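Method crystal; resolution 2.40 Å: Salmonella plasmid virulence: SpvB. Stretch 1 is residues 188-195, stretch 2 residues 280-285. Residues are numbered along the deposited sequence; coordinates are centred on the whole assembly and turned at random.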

# COMPACT_ATOMS: atom_id res chain seq x y z
N ALA A 188 1.69 -10.03 -2.98
CA ALA A 188 0.88 -10.35 -4.15
C ALA A 188 -0.03 -11.54 -3.85
O ALA A 188 0.38 -12.51 -3.22
CB ALA A 188 1.78 -10.67 -5.34
N GLU A 189 -1.27 -11.45 -4.33
CA GLU A 189 -2.20 -12.56 -4.18
C GLU A 189 -1.69 -13.78 -4.95
O GLU A 189 -1.02 -13.66 -5.98
CB GLU A 189 -3.59 -12.15 -4.67
CG GLU A 189 -4.65 -13.24 -4.62
CD GLU A 189 -5.05 -13.63 -3.21
OE1 GLU A 189 -6.07 -13.10 -2.72
OE2 GLU A 189 -4.35 -14.47 -2.60
N ASN A 190 -2.00 -14.96 -4.44
CA ASN A 190 -1.60 -16.21 -5.08
C ASN A 190 -2.71 -17.23 -4.86
O ASN A 190 -3.83 -16.89 -4.46
CB ASN A 190 -0.23 -16.67 -4.57
CG ASN A 190 -0.19 -16.86 -3.06
OD1 ASN A 190 -1.15 -17.33 -2.46
ND2 ASN A 190 0.92 -16.48 -2.45
N GLY A 191 -2.41 -18.51 -5.10
CA GLY A 191 -3.41 -19.54 -4.99
C GLY A 191 -3.27 -20.45 -3.78
O GLY A 191 -3.86 -21.53 -3.75
N ASP A 192 -2.51 -20.02 -2.78
CA ASP A 192 -2.32 -20.81 -1.58
C ASP A 192 -3.66 -21.15 -0.94
O ASP A 192 -4.49 -20.26 -0.71
CB ASP A 192 -1.43 -20.07 -0.58
CG ASP A 192 -0.03 -19.83 -1.10
OD1 ASP A 192 0.31 -20.39 -2.16
OD2 ASP A 192 0.72 -19.09 -0.44
N ASN A 193 -3.86 -22.43 -0.66
CA ASN A 193 -5.06 -22.95 0.01
C ASN A 193 -6.33 -22.72 -0.81
O ASN A 193 -7.43 -22.72 -0.25
CB ASN A 193 -5.22 -22.35 1.41
CG ASN A 193 -4.04 -22.67 2.31
OD1 ASN A 193 -3.59 -23.81 2.39
ND2 ASN A 193 -3.52 -21.64 2.98
N VAL A 194 -6.20 -22.55 -2.12
CA VAL A 194 -7.34 -22.34 -3.01
C VAL A 194 -7.49 -23.58 -3.89
O VAL A 194 -6.52 -24.02 -4.52
CB VAL A 194 -7.17 -21.07 -3.86
CG1 VAL A 194 -8.35 -20.91 -4.81
CG2 VAL A 194 -7.03 -19.84 -2.97
N ASP A 195 -8.69 -24.13 -3.93
CA ASP A 195 -9.00 -25.23 -4.84
C ASP A 195 -9.09 -24.68 -6.26
O ASP A 195 -10.04 -23.96 -6.59
CB ASP A 195 -10.29 -25.92 -4.42
CG ASP A 195 -10.67 -27.06 -5.34
OD1 ASP A 195 -9.79 -27.58 -6.06
OD2 ASP A 195 -11.86 -27.45 -5.34
N ILE A 280 -8.95 -8.73 -10.94
CA ILE A 280 -8.34 -8.57 -9.63
C ILE A 280 -9.16 -9.42 -8.67
O ILE A 280 -10.28 -9.04 -8.31
CB ILE A 280 -8.29 -7.11 -9.17
CG1 ILE A 280 -7.51 -6.26 -10.18
CG2 ILE A 280 -7.68 -7.01 -7.79
CD1 ILE A 280 -7.42 -4.80 -9.79
N ARG A 281 -8.63 -10.58 -8.28
CA ARG A 281 -9.36 -11.51 -7.43
C ARG A 281 -8.84 -11.43 -6.01
O ARG A 281 -7.63 -11.30 -5.78
CB ARG A 281 -9.22 -12.94 -7.97
CG ARG A 281 -10.08 -13.97 -7.27
CD ARG A 281 -10.46 -15.10 -8.22
NE ARG A 281 -11.41 -16.05 -7.64
CZ ARG A 281 -12.72 -15.85 -7.55
NH1 ARG A 281 -13.25 -14.72 -8.00
NH2 ARG A 281 -13.50 -16.77 -7.01
N LEU A 282 -9.75 -11.50 -5.04
CA LEU A 282 -9.40 -11.41 -3.62
C LEU A 282 -9.75 -12.72 -2.93
O LEU A 282 -10.92 -13.13 -2.92
CB LEU A 282 -10.11 -10.24 -2.94
CG LEU A 282 -9.45 -8.86 -3.09
CD1 LEU A 282 -9.79 -8.24 -4.44
CD2 LEU A 282 -9.85 -7.94 -1.94
N HIS A 283 -8.74 -13.36 -2.35
CA HIS A 283 -8.92 -14.59 -1.59
C HIS A 283 -8.65 -14.42 -0.11
O HIS A 283 -8.85 -15.36 0.66
CB HIS A 283 -8.01 -15.70 -2.14
CG HIS A 283 -8.43 -16.24 -3.47
ND1 HIS A 283 -9.55 -17.03 -3.64
CD2 HIS A 283 -7.86 -16.12 -4.70
CE1 HIS A 283 -9.66 -17.37 -4.91
NE2 HIS A 283 -8.65 -16.83 -5.57
N ARG A 284 -8.19 -13.24 0.32
CA ARG A 284 -7.64 -13.08 1.65
C ARG A 284 -8.49 -12.13 2.49
O ARG A 284 -9.17 -11.24 1.96
CB ARG A 284 -6.20 -12.55 1.60
CG ARG A 284 -5.29 -13.32 0.64
CD ARG A 284 -5.39 -14.83 0.84
NE ARG A 284 -4.94 -15.55 -0.35
CZ ARG A 284 -4.90 -16.88 -0.45
NH1 ARG A 284 -4.48 -17.44 -1.57
NH2 ARG A 284 -5.27 -17.64 0.57
N LEU A 285 -8.45 -12.36 3.80
CA LEU A 285 -9.02 -11.48 4.81
C LEU A 285 -7.95 -11.19 5.84
O LEU A 285 -7.29 -12.11 6.32
CB LEU A 285 -10.23 -12.11 5.50
CG LEU A 285 -11.59 -12.10 4.83
CD1 LEU A 285 -12.45 -13.19 5.45
CD2 LEU A 285 -12.25 -10.74 4.98

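Stretch 2 enters the contact as a strand, residues 280-282, and the strand itself contributes little. Ile-280 makes no contact. Arg-281 takes part through its backbone: Arg-281 O lies 3.7 Å from CG of Glu-189, a packing distance, while its side chain stays at least 5.7 Å from stretch 1. Leu-282 directs its CA-to-CB bond away, although its CA and that of Glu-189, 7.3 Å apart, are the closest CA pair across the two stretches.

The polar contact begins at His-283, just past the strand. His-283 N donates to Glu-189 OE1 at 2.7 Å, with an N-H...O angle of 154°, so the carboxylate accepts a main-chain hydrogen bond. The imidazole of His-283 makes a separate contact. Val-194 CG2 sits 3.9 Å from the His-283 ring centroid and 13° off the ring normal, which places the methyl squarely over one face in a CH-pi contact.

Arg-284 has the largest area covered by stretch 1 of any residue in stretch 2. Its CA-to-CB bond points sideways, but the end of the side chain comes nearer and presents the guanidinium edge to three oxygens of stretch 1 lying near its plane. Arg-284 NE donates to Glu-189 OE2 at 2.6 Å and 165°, the short, nearly linear bond of a salt bridge; the bond from Arg-284 NH1 to the same OE2, 3.1 Å at 129°, is weak. Arg-284 NH1 also reaches Asn-190 O at 3.0 Å (143°) and Asp-192 O at 2.9 Å (148°), and Arg-284 NH2 donates to that same Asp-192 O at 3.0 Å (144°). Proximity alone is insufficient evidence: Asn-190 OD1 lies 3.4 Å from Arg-284 NH1, but at a poor angle. Asn-190 OD1 instead accepts from Asp-192 N at 3.0 Å and 164°, a bond within the loop that carries both carbonyls. Leu-285, beyond reach, ends the stretch without contact.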